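Local coordinates for protein DyP (Bjerkandera adusta, PDB 3VXJ) that binds heme b and probably works as a dye-decolorizing peroxidase, oxidising dyes and phenolic compounds with hydrogen peroxide, at residues A[21-31]-A[117-128]. Sequence-based numbering, arbitrary orientation.
Sequences KQKERFVFFQV and IHGVFLIGSDQD
The backbone of G119 lies over one face of the F29 ring, its CA 4.0 Å from the ring centroid in a CH-pi contact. F29 CG sits between its backbone N and carbonyl carbon (chi1 67°), which swings the ring across the neighbouring strand. F121 meets the same ring obliquely, with F121 CE2 3.4 Å from F29 CE2. On the other side of the sheet, V120 CG2 sits over one face of the F28 ring, 3.6 Å from F28 CE1, while I117 CG2 is at its edge. Strands 23-31 and 119-125 are the antiparallel central pair of the four-stranded sheet in the N-terminal ferredoxin-like half of the DyP fold. Helix 128-142 packs on the F29 face, against R25, F121 and I123. H118 and G119 form a classic beta bulge opposite F29, whose O accepts from both their N atoms. V31 N donates to H118 ND1 at 2.8 Å, nearly straight (168°), from 22° out of the ring plane. With an alanine here, V31 N would probably lose this acceptor and a gap would open beside V31 CB. At the far end, K21 NZ forms a salt bridge to D126 OD1, its hydrogen bond weak, and a water joins K23 NZ to D128 OD2.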
# COMPACT_ATOMS: atom_id res chain seq x y z
N LYS A 21 12.16 5.21 4.24
CA LYS A 21 13.55 4.78 4.20
C LYS A 21 13.84 4.02 2.91
O LYS A 21 12.95 3.37 2.35
CB LYS A 21 13.87 3.91 5.41
CG LYS A 21 14.01 4.68 6.72
CD LYS A 21 15.26 5.56 6.75
CE LYS A 21 15.76 5.70 8.17
NZ LYS A 21 16.93 6.62 8.27
N GLN A 22 15.08 4.11 2.44
CA GLN A 22 15.50 3.46 1.20
C GLN A 22 15.42 1.93 1.24
O GLN A 22 15.22 1.30 0.20
CB GLN A 22 16.92 3.90 0.83
CG GLN A 22 17.03 5.33 0.29
CD GLN A 22 16.73 5.43 -1.20
OE1 GLN A 22 17.34 4.73 -2.01
NE2 GLN A 22 15.79 6.30 -1.56
N LYS A 23 15.58 1.35 2.43
CA LYS A 23 15.53 -0.10 2.60
C LYS A 23 14.52 -0.43 3.68
O LYS A 23 14.36 0.32 4.64
CB LYS A 23 16.90 -0.66 3.01
CG LYS A 23 18.11 -0.15 2.22
CD LYS A 23 18.06 -0.59 0.76
CE LYS A 23 19.33 -0.16 0.05
NZ LYS A 23 19.35 -0.54 -1.40
N GLU A 24 13.82 -1.55 3.54
CA GLU A 24 12.93 -1.97 4.60
C GLU A 24 12.89 -3.49 4.67
O GLU A 24 12.96 -4.15 3.62
CB GLU A 24 11.52 -1.41 4.38
CG GLU A 24 10.57 -1.56 5.56
CD GLU A 24 9.20 -0.96 5.30
OE1 GLU A 24 8.95 -0.49 4.17
OE2 GLU A 24 8.37 -0.98 6.22
N ARG A 25 12.79 -4.03 5.88
CA ARG A 25 12.67 -5.47 6.09
C ARG A 25 11.48 -5.77 6.97
O ARG A 25 11.24 -5.10 7.99
CB ARG A 25 13.94 -6.03 6.73
CG ARG A 25 13.91 -7.55 6.91
CD ARG A 25 15.27 -8.08 7.33
NE ARG A 25 16.25 -7.91 6.27
CZ ARG A 25 17.56 -8.04 6.43
NH1 ARG A 25 18.06 -8.33 7.63
NH2 ARG A 25 18.37 -7.86 5.40
N PHE A 26 10.72 -6.78 6.57
CA PHE A 26 9.58 -7.25 7.33
C PHE A 26 9.98 -8.60 7.90
O PHE A 26 10.21 -9.56 7.16
CB PHE A 26 8.36 -7.38 6.42
CG PHE A 26 7.91 -6.08 5.80
CD1 PHE A 26 6.88 -5.35 6.38
CD2 PHE A 26 8.54 -5.57 4.65
CE1 PHE A 26 6.47 -4.14 5.82
CE2 PHE A 26 8.13 -4.36 4.09
CZ PHE A 26 7.10 -3.64 4.68
N VAL A 27 10.13 -8.66 9.22
CA VAL A 27 10.54 -9.88 9.91
C VAL A 27 9.30 -10.50 10.53
O VAL A 27 8.76 -10.00 11.53
CB VAL A 27 11.61 -9.62 11.00
CG1 VAL A 27 12.03 -10.92 11.65
CG2 VAL A 27 12.84 -8.90 10.42
N PHE A 28 8.81 -11.57 9.90
CA PHE A 28 7.62 -12.27 10.35
C PHE A 28 8.01 -13.32 11.36
O PHE A 28 8.97 -14.05 11.15
CB PHE A 28 6.87 -12.88 9.16
CG PHE A 28 6.43 -11.86 8.14
CD1 PHE A 28 5.24 -11.16 8.30
CD2 PHE A 28 7.24 -11.56 7.05
CE1 PHE A 28 4.85 -10.20 7.37
CE2 PHE A 28 6.86 -10.60 6.13
CZ PHE A 28 5.67 -9.92 6.28
N PHE A 29 7.27 -13.41 12.46
CA PHE A 29 7.66 -14.29 13.54
C PHE A 29 6.48 -15.02 14.17
O PHE A 29 5.31 -14.63 14.01
CB PHE A 29 8.46 -13.52 14.61
CG PHE A 29 7.65 -12.49 15.35
CD1 PHE A 29 6.99 -12.83 16.54
CD2 PHE A 29 7.53 -11.19 14.87
CE1 PHE A 29 6.23 -11.90 17.22
CE2 PHE A 29 6.78 -10.25 15.56
CZ PHE A 29 6.12 -10.60 16.73
N GLN A 30 6.83 -16.10 14.88
CA GLN A 30 5.95 -16.80 15.80
C GLN A 30 6.48 -16.61 17.20
O GLN A 30 7.70 -16.58 17.41
CB GLN A 30 5.99 -18.30 15.53
CG GLN A 30 5.43 -18.81 14.26
CD GLN A 30 5.49 -20.33 14.21
OE1 GLN A 30 5.20 -21.00 15.21
NE2 GLN A 30 5.87 -20.88 13.07
N VAL A 31 5.57 -16.53 18.17
CA VAL A 31 5.94 -16.52 19.58
C VAL A 31 6.06 -17.97 20.08
O VAL A 31 5.12 -18.75 19.95
CB VAL A 31 4.88 -15.78 20.43
CG1 VAL A 31 5.20 -15.86 21.92
CG2 VAL A 31 4.75 -14.32 20.00
N ILE A 117 1.79 -17.09 11.39
CA ILE A 117 2.47 -15.82 11.67
C ILE A 117 1.77 -15.12 12.83
O ILE A 117 0.54 -14.94 12.81
CB ILE A 117 2.47 -14.92 10.42
CG1 ILE A 117 3.34 -15.54 9.33
CG2 ILE A 117 2.96 -13.51 10.77
CD1 ILE A 117 3.19 -14.91 7.97
N HIS A 118 2.56 -14.74 13.83
CA HIS A 118 2.06 -14.03 15.01
C HIS A 118 2.27 -12.52 14.96
O HIS A 118 1.59 -11.76 15.66
CB HIS A 118 2.72 -14.59 16.26
CG HIS A 118 2.20 -15.94 16.64
ND1 HIS A 118 2.82 -16.73 17.58
CD2 HIS A 118 1.14 -16.65 16.18
CE1 HIS A 118 2.15 -17.87 17.70
NE2 HIS A 118 1.13 -17.84 16.87
N GLY A 119 3.22 -12.08 14.15
CA GLY A 119 3.49 -10.66 14.08
C GLY A 119 4.56 -10.34 13.07
O GLY A 119 5.12 -11.23 12.42
N VAL A 120 4.85 -9.05 12.96
CA VAL A 120 5.87 -8.55 12.05
C VAL A 120 6.61 -7.36 12.67
O VAL A 120 5.98 -6.43 13.19
CB VAL A 120 5.26 -8.20 10.66
CG1 VAL A 120 4.16 -7.11 10.75
CG2 VAL A 120 6.35 -7.83 9.67
N PHE A 121 7.94 -7.42 12.62
CA PHE A 121 8.77 -6.25 12.89
C PHE A 121 9.04 -5.59 11.54
O PHE A 121 9.48 -6.27 10.61
CB PHE A 121 10.13 -6.63 13.48
CG PHE A 121 10.07 -7.19 14.88
CD1 PHE A 121 10.25 -6.36 15.99
CD2 PHE A 121 9.91 -8.55 15.09
CE1 PHE A 121 10.23 -6.88 17.28
CE2 PHE A 121 9.89 -9.09 16.37
CZ PHE A 121 10.06 -8.25 17.47
N LEU A 122 8.75 -4.30 11.43
CA LEU A 122 9.09 -3.52 10.24
C LEU A 122 10.31 -2.71 10.57
O LEU A 122 10.27 -1.89 11.49
CB LEU A 122 7.97 -2.55 9.86
CG LEU A 122 6.53 -2.96 9.59
CD1 LEU A 122 5.78 -3.26 10.88
CD2 LEU A 122 5.87 -1.82 8.84
N ILE A 123 11.38 -2.91 9.81
CA ILE A 123 12.64 -2.21 10.05
C ILE A 123 12.95 -1.36 8.83
O ILE A 123 13.11 -1.91 7.74
CB ILE A 123 13.82 -3.18 10.29
CG1 ILE A 123 13.50 -4.20 11.39
CG2 ILE A 123 15.11 -2.40 10.61
CD1 ILE A 123 14.42 -5.41 11.41
N GLY A 124 13.01 -0.04 9.00
CA GLY A 124 13.34 0.87 7.90
C GLY A 124 14.72 1.44 8.13
O GLY A 124 15.02 1.93 9.21
N SER A 125 15.58 1.36 7.12
CA SER A 125 16.93 1.89 7.26
C SER A 125 17.53 2.26 5.91
O SER A 125 16.89 2.14 4.88
CB SER A 125 17.83 0.90 8.01
OG SER A 125 19.01 1.54 8.46
N ASP A 126 18.77 2.73 5.93
CA ASP A 126 19.39 3.27 4.73
C ASP A 126 20.17 2.24 3.91
O ASP A 126 20.42 2.47 2.73
CB ASP A 126 20.34 4.41 5.11
CG ASP A 126 19.62 5.66 5.61
OD1 ASP A 126 18.40 5.81 5.38
OD2 ASP A 126 20.29 6.51 6.23
N GLN A 127 20.57 1.13 4.54
CA GLN A 127 21.42 0.12 3.91
C GLN A 127 21.04 -1.28 4.39
O GLN A 127 20.60 -1.45 5.52
CB GLN A 127 22.90 0.36 4.23
CG GLN A 127 23.47 1.71 3.76
CD GLN A 127 23.74 1.78 2.26
OE1 GLN A 127 24.87 1.61 1.82
NE2 GLN A 127 22.69 2.06 1.48
N ASP A 128 21.25 -2.27 3.53
CA ASP A 128 20.97 -3.66 3.88
C ASP A 128 21.77 -4.14 5.10
O ASP A 128 21.24 -4.85 5.95
CB ASP A 128 21.20 -4.58 2.68
CG ASP A 128 20.16 -4.42 1.61
OD1 ASP A 128 19.03 -3.99 1.94
OD2 ASP A 128 20.46 -4.74 0.45
O HOH W 1 19.13 -3.48 -1.52